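Local coordinates for protein inositol 2-dehydrogenase/D-chiro-inositol 3-dehydrogenase (Lactobacillus casei, PDB 4MIY) that oxidises myo-inositol and D-chiro-inositol to their keto forms with NAD as the hydride acceptor, at residues E104-I109 against D306-A311; D111-L114 against K119-Q122; M126-Q131 against M181-D186. All coordinates share one frame; numbering follows the deposited sequence.

Two of the three contacts share helix 103-113. Contact 1 lays it against helix 304-323 in a partly buried, largely apolar interface between the Rossmann domain and the C-terminal alpha/beta domain, while contact 2 ties its end to the edge strand 121-123 through a buried carboxylate. Ile109 of contact 1 packs on Ile121 of contact 2, so the two contacts touch. Contact 3 is buried and nearest the centre of the chain; it swaps both apolar packing and backbone bonding for an arginine stacked on a tryptophan. A salt bridge from its Arg128 to Asp306 joins contact 3 to the helix used in contact 1.

Contact 1. Residues E104-I109 against D306-A311; sequences EGAKRI and DGYIAA
Tyr308 lays its ring against Ala106 and the methylene stem of Lys107, where two helices of different domains pack almost antiparallel. Helix 103-113 belongs to the NAD-binding Rossmann domain, helix 304-323 to the C-terminal alpha/beta domain of this Gfo/Idh/MocA-type enzyme, and their segment axes approach to 8.9 Å at an angle of 163°. Small residues permit this spacing: the methyls of Ala106 and Ala311 face each other, CB to CB at 4.0 Å, and the backbones come nearest at Ala106 and Tyr308, CA to CA 5.2 Å. The Tyr308 side chain leaves its helix with CG anti to the backbone N (chi1 -176°), which carries the ring out toward helix 103-113. Ala106 CB then sits at the ring edge, close to the ring plane, 3.6 Å from Tyr308 CD1. Further out, Lys107 crosses the ring obliquely, and Lys107 CB rests 3.5 Å from Tyr308 CE1. Its first torsion also places CG anti to N, but a bend at chi2 (56°) turns the chain back toward the phenol and brings CD close to both CZ and OH. The lysine contributes its methylene groups here rather than its charge. The ammonium group goes on past the ring to a salt bridge with Asp111, one turn further along the same helix. Trp305 meets the tyrosine ring edge-to-face from within helix 304-323. On the Rossmann side, Leu99 touches Ala106, while Ile109 turns to Leu99, Val83 and Leu84 of its own domain. The contact is one of van der Waals touch, centred on a single aromatic ring whose outer end is approached most closely by Lys107 CD, 3.4 Å from Tyr308 OH.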
ATOM      1  N   GLU A 104       7.257  16.457 -41.413  0.75 37.82           N
ATOM      2  CA  GLU A 104       6.881  16.662 -42.787  0.75 37.06           C
ATOM      3  C   GLU A 104       6.302  15.419 -43.397  0.75 32.71           C
ATOM      4  O   GLU A 104       5.328  15.487 -44.089  0.75 35.38           O
ATOM      5  CB  GLU A 104       8.085  17.084 -43.603  0.75 36.85           C
ATOM      6  CG  GLU A 104       8.568  18.461 -43.286  0.75 39.23           C
ATOM      7  CD  GLU A 104       9.525  18.525 -42.123  0.75 39.72           C
ATOM      8  OE1 GLU A 104       9.883  17.486 -41.588  0.75 39.58           O
ATOM      9  OE2 GLU A 104       9.891  19.639 -41.741  0.75 40.18           O
ATOM     10  N   GLY A 105       6.945  14.300 -43.180  1.00 34.67           N
ATOM     11  CA  GLY A 105       6.365  13.048 -43.562  1.00 35.70           C
ATOM     12  C   GLY A 105       4.983  12.817 -42.966  1.00 37.46           C
ATOM     13  O   GLY A 105       4.082  12.392 -43.637  1.00 29.45           O
ATOM     14  N   ALA A 106       4.832  13.103 -41.690  1.00 30.61           N
ATOM     15  CA  ALA A 106       3.555  12.890 -41.051  1.00 33.56           C
ATOM     16  C   ALA A 106       2.428  13.687 -41.690  1.00 32.33           C
ATOM     17  O   ALA A 106       1.314  13.234 -41.812  1.00 31.19           O
ATOM     18  CB  ALA A 106       3.647  13.181 -39.581  1.00 30.79           C
ATOM     19  N   LYS A 107       2.743  14.890 -42.114  0.89 33.72           N
ATOM     20  CA  LYS A 107       1.738  15.767 -42.672  0.89 32.70           C
ATOM     21  C   LYS A 107       1.312  15.288 -44.053  0.89 33.41           C
ATOM     22  O   LYS A 107       0.208  15.485 -44.462  0.89 32.04           O
ATOM     23  CB  LYS A 107       2.269  17.192 -42.684  0.89 34.70           C
ATOM     24  CG  LYS A 107       1.402  18.211 -43.294  0.89 35.25           C
ATOM     25  CD  LYS A 107       0.065  18.265 -42.688  0.89 35.47           C
ATOM     26  CE  LYS A 107      -0.910  19.033 -43.519  0.89 43.31           C
ATOM     27  NZ  LYS A 107      -2.259  19.218 -42.908  0.89 43.46           N
ATOM     28  N   ARG A 108       2.206  14.597 -44.712  1.00 31.72           N
ATOM     29  CA  ARG A 108       1.898  14.115 -46.015  1.00 35.89           C
ATOM     30  C   ARG A 108       0.900  12.984 -45.876  1.00 36.53           C
ATOM     31  O   ARG A 108      -0.058  12.934 -46.604  1.00 35.15           O
ATOM     32  CB  ARG A 108       3.132  13.641 -46.728  1.00 31.93           C
ATOM     33  CG  ARG A 108       3.771  14.731 -47.547  1.00 37.79           C
ATOM     34  CD  ARG A 108       4.908  14.155 -48.322  1.00 39.54           C
ATOM     35  NE  ARG A 108       6.044  13.782 -47.497  1.00 41.22           N
ATOM     36  CZ  ARG A 108       6.958  14.633 -47.037  1.00 43.74           C
ATOM     37  NH1 ARG A 108       6.889  15.923 -47.327  1.00 43.59           N
ATOM     38  NH2 ARG A 108       7.964  14.201 -46.317  1.00 40.28           N
ATOM     39  N   ILE A 109       1.156  12.106 -44.914  1.00 31.22           N
ATOM     40  CA  ILE A 109       0.305  10.958 -44.668  1.00 29.03           C
ATOM     41  C   ILE A 109      -1.063  11.444 -44.305  1.00 27.65           C
ATOM     42  O   ILE A 109      -2.029  11.000 -44.873  1.00 31.95           O
ATOM     43  CB  ILE A 109       0.883  10.046 -43.622  1.00 26.77           C
ATOM     44  CG1 ILE A 109       2.151   9.403 -44.150  1.00 26.26           C
ATOM     45  CG2 ILE A 109      -0.089   8.974 -43.240  1.00 22.51           C
ATOM     46  CD1 ILE A 109       2.852   8.460 -43.228  1.00 32.03           C
ATOM     47  N   ASP A 306      -3.137  11.583 -34.645  1.00 20.24           N
ATOM     48  CA  ASP A 306      -2.370  11.323 -33.436  1.00 20.18           C
ATOM     49  C   ASP A 306      -0.900  11.154 -33.736  1.00 19.31           C
ATOM     50  O   ASP A 306      -0.074  11.645 -33.044  1.00 18.39           O
ATOM     51  CB  ASP A 306      -2.930  10.093 -32.716  1.00 17.52           C
ATOM     52  CG  ASP A 306      -4.314  10.329 -32.162  1.00 20.61           C
ATOM     53  OD1 ASP A 306      -4.505  11.297 -31.435  1.00 21.18           O
ATOM     54  OD2 ASP A 306      -5.187   9.550 -32.462  1.00 19.24           O
ATOM     55  N   GLY A 307      -0.584  10.460 -34.794  1.00 19.35           N
ATOM     56  CA  GLY A 307       0.782  10.340 -35.211  1.00 19.60           C
ATOM     57  C   GLY A 307       1.437  11.656 -35.577  1.00 22.35           C
ATOM     58  O   GLY A 307       2.575  11.876 -35.288  1.00 21.12           O
ATOM     59  N   TYR A 308       0.671  12.518 -36.188  1.00 20.81           N
ATOM     60  CA  TYR A 308       1.138  13.825 -36.532  1.00 20.43           C
ATOM     61  C   TYR A 308       1.372  14.703 -35.313  1.00 21.19           C
ATOM     62  O   TYR A 308       2.361  15.358 -35.213  1.00 20.44           O
ATOM     63  CB  TYR A 308       0.151  14.433 -37.527  1.00 24.02           C
ATOM     64  CG  TYR A 308       0.465  15.789 -38.112  1.00 26.66           C
ATOM     65  CD1 TYR A 308       1.662  16.069 -38.684  1.00 29.20           C
ATOM     66  CD2 TYR A 308      -0.485  16.767 -38.095  1.00 27.82           C
ATOM     67  CE1 TYR A 308       1.896  17.309 -39.238  1.00 30.49           C
ATOM     68  CE2 TYR A 308      -0.277  17.959 -38.640  1.00 29.35           C
ATOM     69  CZ  TYR A 308       0.919  18.249 -39.194  1.00 31.73           C
ATOM     70  OH  TYR A 308       1.103  19.511 -39.716  1.00 33.30           O
ATOM     71  N   ILE A 309       0.454  14.678 -34.370  1.00 21.45           N
ATOM     72  CA  ILE A 309       0.655  15.379 -33.130  1.00 20.64           C
ATOM     73  C   ILE A 309       1.932  14.908 -32.457  1.00 18.58           C
ATOM     74  O   ILE A 309       2.683  15.691 -31.960  1.00 18.44           O
ATOM     75  CB  ILE A 309      -0.498  15.163 -32.183  1.00 19.06           C
ATOM     76  CG1 ILE A 309      -1.757  15.818 -32.726  1.00 21.27           C
ATOM     77  CG2 ILE A 309      -0.184  15.725 -30.817  1.00 19.51           C
ATOM     78  CD1 ILE A 309      -3.002  15.321 -32.072  1.00 28.14           C
ATOM     79  N   ALA A 310       2.173  13.629 -32.480  1.00 17.97           N
ATOM     80  CA  ALA A 310       3.317  13.104 -31.802  1.00 17.29           C
ATOM     81  C   ALA A 310       4.596  13.517 -32.514  1.00 18.86           C
ATOM     82  O   ALA A 310       5.537  13.884 -31.887  1.00 17.82           O
ATOM     83  CB  ALA A 310       3.230  11.621 -31.695  1.00 18.53           C
ATOM     84  N   ALA A 311       4.560  13.473 -33.834  1.00 19.48           N
ATOM     85  CA  ALA A 311       5.681  13.903 -34.637  1.00 22.41           C
ATOM     86  C   ALA A 311       6.071  15.359 -34.434  1.00 21.20           C
ATOM     87  O   ALA A 311       7.214  15.657 -34.307  1.00 20.14           O
ATOM     88  CB  ALA A 311       5.424  13.610 -36.078  1.00 20.64           C
TER

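Contact 2. Residues D111-L114 against K119-Q122; sequences DKEL and KVIQ
Glu113 reaches from the last part of helix 103-113 to the start of strand 121-123 and takes two consecutive backbone amides on one carboxylate oxygen. Val120 N donates to Glu113 OE2 over 2.8 Å in a nearly straight bond (163°), approaching on the anti side and tilted out of the carboxylate plane. Ile121 N donates to the same OE2, also over 2.8 Å, but this bond is more bent, with an N-H...O angle of 140°, and meets the oxygen nearly along its C-O axis. The other oxygen is served differently. A water donates to Glu113 OE1 and to Ile121 O, spanning 2.8 Å to each, and Tyr338 OH is a further hydrogen-bond partner of OE1. Both oxygens of this buried carboxylate are therefore engaged, which probably favours its charged form. The side chain gets there fully drawn out, with CG anti to the backbone N (chi1 -166°) and the chain extended beyond CG. Ile121 lies aslant across it, CD1 lying 3.5 Å from Glu113 CD, and Lys119 CG brushes OE2 while the lysine ammonium goes on to Pro299 O. Putting an alanine in place of Glu113 would probably leave the amides of Val120 and Ile121 without their shared acceptor and the water without one of its two acceptors. The contact closes the last beta-alpha-beta unit of the Rossmann sheet, strand 92-95, helix 103-113, strand 121-123. Its strand is the outermost one on that side within the chain, bonded to strand 92-95 through Gln122 and, just before the strand, Val120. Val120 and Ile121 pack on Ile93, while Gln122, whose side chain sets out away from helix 103-113, touches Glu285 and Phe289 of helix 279-294.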
ATOM      1  N   ASP A 111      -2.485  14.262 -45.163  1.00 35.85           N
ATOM      2  CA  ASP A 111      -3.112  14.947 -46.260  1.00 33.86           C
ATOM      3  C   ASP A 111      -3.633  13.941 -47.245  1.00 34.49           C
ATOM      4  O   ASP A 111      -4.681  14.109 -47.798  1.00 39.67           O
ATOM      5  CB  ASP A 111      -2.116  15.862 -46.954  1.00 34.96           C
ATOM      6  CG  ASP A 111      -1.832  17.124 -46.176  1.00 38.84           C
ATOM      7  OD1 ASP A 111      -2.653  17.527 -45.338  1.00 40.08           O
ATOM      8  OD2 ASP A 111      -0.788  17.735 -46.457  1.00 41.56           O
ATOM      9  N   LYS A 112      -2.885  12.899 -47.455  1.00 33.84           N
ATOM     10  CA  LYS A 112      -3.298  11.863 -48.347  1.00 30.30           C
ATOM     11  C   LYS A 112      -4.435  10.996 -47.838  1.00 36.16           C
ATOM     12  O   LYS A 112      -5.359  10.700 -48.541  1.00 36.76           O
ATOM     13  CB  LYS A 112      -2.141  10.986 -48.658  1.00 29.73           C
ATOM     14  CG  LYS A 112      -2.484  10.049 -49.694  1.00 33.82           C
ATOM     15  CD  LYS A 112      -1.353   9.289 -50.104  1.00 27.26           C
ATOM     16  CE  LYS A 112      -1.535   8.810 -51.483  1.00 35.27           C
ATOM     17  NZ  LYS A 112      -0.562   7.798 -51.879  1.00 34.47           N
ATOM     18  N   GLU A 113      -4.346  10.594 -46.581  1.00 35.21           N
ATOM     19  CA  GLU A 113      -5.430   9.831 -46.027  1.00 30.11           C
ATOM     20  C   GLU A 113      -6.720  10.634 -46.059  1.00 31.25           C
ATOM     21  O   GLU A 113      -7.771  10.082 -46.263  1.00 34.58           O
ATOM     22  CB  GLU A 113      -5.110   9.303 -44.612  1.00 29.46           C
ATOM     23  CG  GLU A 113      -6.075   8.241 -44.172  1.00 28.17           C
ATOM     24  CD  GLU A 113      -5.888   7.717 -42.757  1.00 26.24           C
ATOM     25  OE1 GLU A 113      -5.479   8.492 -41.882  1.00 27.26           O
ATOM     26  OE2 GLU A 113      -6.176   6.553 -42.569  1.00 23.81           O
ATOM     27  N   LEU A 114      -6.613  11.947 -45.892  1.00 34.53           N
ATOM     28  CA  LEU A 114      -7.750  12.855 -45.908  1.00 34.88           C
ATOM     29  C   LEU A 114      -8.460  12.934 -47.272  1.00 33.47           C
ATOM     30  O   LEU A 114      -9.569  13.377 -47.332  1.00 38.75           O
ATOM     31  CB  LEU A 114      -7.351  14.269 -45.488  1.00 33.70           C
ATOM     32  CG  LEU A 114      -7.348  14.495 -43.999  1.00 33.29           C
ATOM     33  CD2 LEU A 114      -8.680  14.466 -43.559  1.00 33.56           C
ATOM     34  N   LYS A 119     -11.124   6.434 -43.092  1.00 30.15           N
ATOM     35  CA  LYS A 119      -9.888   6.261 -42.375  1.00 26.49           C
ATOM     36  C   LYS A 119      -9.450   4.805 -42.375  1.00 22.95           C
ATOM     37  O   LYS A 119     -10.257   3.923 -42.205  1.00 24.61           O
ATOM     38  CB  LYS A 119     -10.108   6.757 -40.967  1.00 23.23           C
ATOM     39  CG  LYS A 119      -8.898   6.920 -40.122  1.00 26.57           C
ATOM     40  CD  LYS A 119      -9.300   7.388 -38.754  1.00 28.75           C
ATOM     41  CE  LYS A 119      -9.847   6.283 -37.920  1.00 25.78           C
ATOM     42  NZ  LYS A 119      -9.999   6.616 -36.527  1.00 25.46           N
ATOM     43  N   VAL A 120      -8.165   4.563 -42.572  1.00 21.11           N
ATOM     44  CA  VAL A 120      -7.632   3.222 -42.571  1.00 20.75           C
ATOM     45  C   VAL A 120      -6.418   3.031 -41.678  1.00 19.46           C
ATOM     46  O   VAL A 120      -6.015   1.946 -41.465  1.00 19.44           O
ATOM     47  CB  VAL A 120      -7.272   2.729 -43.987  1.00 22.34           C
ATOM     48  CG1 VAL A 120      -8.518   2.441 -44.769  1.00 28.06           C
ATOM     49  CG2 VAL A 120      -6.472   3.742 -44.708  1.00 22.61           C
ATOM     50  N   ILE A 121      -5.860   4.114 -41.180  1.00 19.76           N
ATOM     51  CA  ILE A 121      -4.627   3.998 -40.417  1.00 19.93           C
ATOM     52  C   ILE A 121      -4.841   4.010 -38.896  1.00 16.77           C
ATOM     53  O   ILE A 121      -5.504   4.865 -38.369  1.00 18.15           O
ATOM     54  CB  ILE A 121      -3.672   5.119 -40.730  1.00 18.92           C
ATOM     55  CG1 ILE A 121      -3.187   5.033 -42.178  1.00 23.26           C
ATOM     56  CG2 ILE A 121      -2.478   5.060 -39.781  1.00 19.44           C
ATOM     57  CD1 ILE A 121      -2.669   6.335 -42.690  1.00 21.84           C
ATOM     58  N   GLN A 122      -4.233   3.019 -38.258  1.00 16.88           N
ATOM     59  CA  GLN A 122      -4.028   3.015 -36.823  1.00 16.77           C
ATOM     60  C   GLN A 122      -2.533   3.010 -36.505  1.00 18.16           C
ATOM     61  O   GLN A 122      -1.781   2.300 -37.097  1.00 17.54           O
ATOM     62  CB  GLN A 122      -4.720   1.808 -36.176  1.00 15.25           C
ATOM     63  CG  GLN A 122      -4.574   1.763 -34.661  1.00 15.77           C
ATOM     64  CD  GLN A 122      -5.497   0.783 -34.019  1.00 18.50           C
ATOM     65  OE1 GLN A 122      -6.486   0.404 -34.577  1.00 20.55           O
ATOM     66  NE2 GLN A 122      -5.154   0.366 -32.846  1.00 17.51           N
TER
HETATM   67  O   HOH W   1      -5.807   7.527 -39.235  1.00 20.45           O

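Contact 3. Residues M126-Q131 against M181-D186; sequences MRRYDQ and MHWLLD
The guanidinium of Arg128 lies flat on the indole of Trp183 in a buried setting, their centres 4.3 Å apart and their planes at 23°. The two side chains slide past each other in opposite directions, and contact runs along most of the arginine. CG and CD cover one face of the indole, CD forming a CH-pi contact 3.6 Å from the centroid of the five-membered ring and standing almost on the ring normal. The guanidinium lies over the CB-CG-CD1 side of the indole, with Trp183 CB over the centre of its face, 3.6 Å from Arg128 CZ, and NH1 is 3.3 Å from Trp183 CD1. An extended chain from CG to NE gives the arginine this length, and the indole comes to meet it with Trp183 CG anti to the backbone N (chi1 163°). Here the short 3-10 segment 127-129, which follows the last strand of the Rossmann sheet, is set against helix 168-185 of the C-terminal alpha/beta domain. Met126, two residues earlier than Arg128, belongs to the NAD pocket and touches the cofactor. At the far end of the arginine, NH2 makes salt bridges to Asp179 and Asp306, which fix the guanidinium between two helices of the C-terminal domain. The His182 ring stands nearly upright to the guanidinium, 82° between planes, with CE1 3.7 Å from Arg128 NH2. Next door, Arg127 pairs with Glu177 and Glu180 of helix 168-185. Lys137 makes a cation-pi contact with Trp183, adding a second cation to the indole. Helix 168-185 itself finishes in a Schellman motif, with Asp186 at positive phi as its C-prime residue and Asp186 N weakly bonded to Trp183 O at 3.3 Å.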
ATOM      1  N   MET A 126       0.349   2.032 -27.815  1.00 15.85           N
ATOM      2  CA  MET A 126      -0.359   1.079 -26.991  1.00 15.45           C
ATOM      3  C   MET A 126      -0.758   1.520 -25.595  1.00 15.62           C
ATOM      4  O   MET A 126      -1.540   0.881 -24.996  1.00 14.99           O
ATOM      5  CB  MET A 126       0.427  -0.234 -26.895  1.00 15.86           C
ATOM      6  CG  MET A 126       1.536  -0.248 -25.853  1.00 16.61           C
ATOM      7  SD  MET A 126       2.889   0.858 -26.291  1.00 17.32           S
ATOM      8  CE  MET A 126       4.008   0.638 -24.901  1.00 19.12           C
ATOM      9  N   ARG A 127      -0.171   2.590 -25.096  1.00 15.51           N
ATOM     10  CA  ARG A 127      -0.456   3.009 -23.738  1.00 14.56           C
ATOM     11  C   ARG A 127      -1.919   3.227 -23.496  1.00 16.87           C
ATOM     12  O   ARG A 127      -2.385   3.029 -22.437  1.00 15.76           O
ATOM     13  CB  ARG A 127       0.272   4.286 -23.395  1.00 16.12           C
ATOM     14  CG  ARG A 127       1.770   4.171 -23.350  1.00 17.57           C
ATOM     15  CD  ARG A 127       2.241   3.665 -22.014  1.00 16.50           C
ATOM     16  NE  ARG A 127       3.661   3.866 -21.776  1.00 15.18           N
ATOM     17  CZ  ARG A 127       4.184   4.924 -21.188  1.00 14.00           C
ATOM     18  NH1 ARG A 127       3.435   5.897 -20.748  1.00 16.69           N
ATOM     19  NH2 ARG A 127       5.476   4.996 -21.027  1.00 16.03           N
ATOM     20  N   ARG A 128      -2.620   3.643 -24.531  1.00 16.01           N
ATOM     21  CA  ARG A 128      -4.012   3.988 -24.409  1.00 16.96           C
ATOM     22  C   ARG A 128      -4.825   2.743 -24.098  1.00 17.82           C
ATOM     23  O   ARG A 128      -5.919   2.844 -23.637  1.00 19.45           O
ATOM     24  CB  ARG A 128      -4.528   4.639 -25.692  1.00 18.87           C
ATOM     25  CG  ARG A 128      -3.907   5.939 -26.035  1.00 19.01           C
ATOM     26  CD  ARG A 128      -4.689   6.628 -27.132  1.00 16.96           C
ATOM     27  NE  ARG A 128      -3.988   7.758 -27.726  1.00 18.71           N
ATOM     28  CZ  ARG A 128      -4.569   8.669 -28.478  1.00 19.77           C
ATOM     29  NH1 ARG A 128      -5.850   8.601 -28.727  1.00 18.92           N
ATOM     30  NH2 ARG A 128      -3.860   9.654 -28.968  1.00 19.70           N
ATOM     31  N   TYR A 129      -4.237   1.588 -24.335  1.00 15.46           N
ATOM     32  CA  TYR A 129      -4.928   0.325 -24.163  1.00 15.79           C
ATOM     33  C   TYR A 129      -4.587  -0.389 -22.856  1.00 14.68           C
ATOM     34  O   TYR A 129      -5.150  -1.390 -22.529  1.00 15.87           O
ATOM     35  CB  TYR A 129      -4.637  -0.579 -25.344  1.00 16.34           C
ATOM     36  CG  TYR A 129      -5.234  -0.099 -26.656  1.00 16.58           C
ATOM     37  CD1 TYR A 129      -6.497  -0.433 -27.015  1.00 16.71           C
ATOM     38  CD2 TYR A 129      -4.513   0.679 -27.505  1.00 17.16           C
ATOM     39  CE1 TYR A 129      -7.033   0.009 -28.171  1.00 18.08           C
ATOM     40  CE2 TYR A 129      -5.030   1.114 -28.674  1.00 18.71           C
ATOM     41  CZ  TYR A 129      -6.287   0.777 -29.015  1.00 19.52           C
ATOM     42  OH  TYR A 129      -6.842   1.188 -30.186  1.00 18.85           O
ATOM     43  N   ASP A 130      -3.634   0.149 -22.143  1.00 15.63           N
ATOM     44  CA  ASP A 130      -3.263  -0.421 -20.878  1.00 14.13           C
ATOM     45  C   ASP A 130      -4.389  -0.241 -19.888  1.00 14.41           C
ATOM     46  O   ASP A 130      -4.924   0.809 -19.752  1.00 15.64           O
ATOM     47  CB  ASP A 130      -2.005   0.233 -20.359  1.00 15.49           C
ATOM     48  CG  ASP A 130      -1.599  -0.288 -19.006  1.00 17.42           C
ATOM     49  OD1 ASP A 130      -1.083  -1.389 -18.966  1.00 18.33           O
ATOM     50  OD2 ASP A 130      -1.809   0.431 -18.029  1.00 19.45           O
ATOM     51  N   GLN A 131      -4.743  -1.320 -19.221  1.00 15.47           N
ATOM     52  CA  GLN A 131      -5.897  -1.315 -18.347  1.00 16.96           C
ATOM     53  C   GLN A 131      -5.843  -0.263 -17.255  1.00 14.07           C
ATOM     54  O   GLN A 131      -6.817   0.374 -16.996  1.00 14.90           O
ATOM     55  CB  GLN A 131      -6.158  -2.707 -17.785  1.00 18.28           C
ATOM     56  CG  GLN A 131      -6.688  -3.617 -18.860  1.00 24.77           C
ATOM     57  CD  GLN A 131      -7.040  -5.017 -18.428  1.00 35.62           C
ATOM     58  OE1 GLN A 131      -7.328  -5.272 -17.283  1.00 36.48           O
ATOM     59  NE2 GLN A 131      -7.079  -5.914 -19.379  1.00 35.02           N
ATOM     60  N   MET A 181      -0.649  12.004 -23.054  1.00 14.44           N
ATOM     61  CA  MET A 181      -1.170  13.101 -22.274  1.00 13.31           C
ATOM     62  C   MET A 181      -2.301  13.921 -22.892  1.00 14.94           C
ATOM     63  O   MET A 181      -3.201  14.299 -22.232  1.00 16.21           O
ATOM     64  CB  MET A 181      -0.051  14.024 -21.800  1.00 17.06           C
ATOM     65  CG  MET A 181       1.036  13.341 -20.982  1.00 16.26           C
ATOM     66  SD  MET A 181       0.377  12.511 -19.527  1.00 20.52           S
ATOM     67  CE  MET A 181       1.873  11.706 -18.970  1.00 18.52           C
ATOM     68  N   HIS A 182      -2.187  14.211 -24.170  1.00 16.11           N
ATOM     69  CA  HIS A 182      -3.225  14.940 -24.832  1.00 16.68           C
ATOM     70  C   HIS A 182      -4.528  14.149 -24.911  1.00 16.38           C
ATOM     71  O   HIS A 182      -5.572  14.710 -24.762  1.00 15.55           O
ATOM     72  CB  HIS A 182      -2.756  15.529 -26.179  1.00 18.12           C
ATOM     73  CG  HIS A 182      -2.572  14.538 -27.279  1.00 16.51           C
ATOM     74  ND1 HIS A 182      -3.592  14.141 -28.105  1.00 19.30           N
ATOM     75  CD2 HIS A 182      -1.464  13.924 -27.738  1.00 15.18           C
ATOM     76  CE1 HIS A 182      -3.130  13.270 -28.970  1.00 18.22           C
ATOM     77  NE2 HIS A 182      -1.839  13.127 -28.780  1.00 17.92           N
ATOM     78  N   TRP A 183      -4.420  12.842 -25.069  1.00 15.77           N
ATOM     79  CA  TRP A 183      -5.567  11.952 -24.994  1.00 15.25           C
ATOM     80  C   TRP A 183      -6.157  11.883 -23.597  1.00 15.19           C
ATOM     81  O   TRP A 183      -7.302  11.995 -23.437  1.00 17.35           O
ATOM     82  CB  TRP A 183      -5.157  10.565 -25.449  1.00 17.18           C
ATOM     83  CG  TRP A 183      -6.067   9.426 -25.093  1.00 17.23           C
ATOM     84  CD1 TRP A 183      -7.189   9.064 -25.731  1.00 19.38           C
ATOM     85  CD2 TRP A 183      -5.885   8.467 -24.043  1.00 17.99           C
ATOM     86  NE1 TRP A 183      -7.740   7.964 -25.139  1.00 21.88           N
ATOM     87  CE2 TRP A 183      -6.938   7.571 -24.112  1.00 20.34           C
ATOM     88  CE3 TRP A 183      -4.918   8.273 -23.063  1.00 18.82           C
ATOM     89  CZ2 TRP A 183      -7.063   6.533 -23.231  1.00 18.59           C
ATOM     90  CZ3 TRP A 183      -5.070   7.250 -22.196  1.00 19.27           C
ATOM     91  CH2 TRP A 183      -6.109   6.400 -22.295  1.00 19.91           C
ATOM     92  N   LEU A 184      -5.299  11.717 -22.603  1.00 16.41           N
ATOM     93  CA  LEU A 184      -5.721  11.677 -21.220  1.00 16.01           C
ATOM     94  C   LEU A 184      -6.549  12.862 -20.823  1.00 15.87           C
ATOM     95  O   LEU A 184      -7.538  12.741 -20.187  1.00 17.07           O
ATOM     96  CB  LEU A 184      -4.492  11.634 -20.312  1.00 14.94           C
ATOM     97  CG  LEU A 184      -4.728  11.665 -18.787  1.00 13.64           C
ATOM     98  CD1 LEU A 184      -5.416  10.437 -18.274  1.00 19.20           C
ATOM     99  CD2 LEU A 184      -3.464  11.853 -18.058  1.00 19.16           C
ATOM    100  N   LEU A 185      -6.049  14.027 -21.196  1.00 15.24           N
ATOM    101  CA  LEU A 185      -6.585  15.299 -20.802  1.00 14.74           C
ATOM    102  C   LEU A 185      -7.592  15.890 -21.782  1.00 17.14           C
ATOM    103  O   LEU A 185      -8.184  16.863 -21.469  1.00 19.12           O
ATOM    104  CB  LEU A 185      -5.449  16.296 -20.670  1.00 18.28           C
ATOM    105  CG  LEU A 185      -4.364  15.992 -19.643  1.00 13.89           C
ATOM    106  CD1 LEU A 185      -3.185  16.887 -19.840  1.00 18.19           C
ATOM    107  CD2 LEU A 185      -4.932  16.168 -18.280  1.00 16.90           C
ATOM    108  N   ASP A 186      -7.753  15.271 -22.930  1.00 17.30           N
ATOM    109  CA  ASP A 186      -8.568  15.825 -24.015  1.00 20.00           C
ATOM    110  C   ASP A 186      -8.232  17.298 -24.280  1.00 19.28           C
ATOM    111  O   ASP A 186      -9.076  18.134 -24.282  1.00 19.72           O
ATOM    112  CB  ASP A 186     -10.043  15.630 -23.723  1.00 19.74           C
ATOM    113  CG  ASP A 186     -10.896  15.899 -24.925  1.00 26.79           C
ATOM    114  OD1 ASP A 186     -10.337  15.919 -26.025  1.00 31.86           O
ATOM    115  OD2 ASP A 186     -12.089  16.121 -24.756  1.00 33.38           O
TER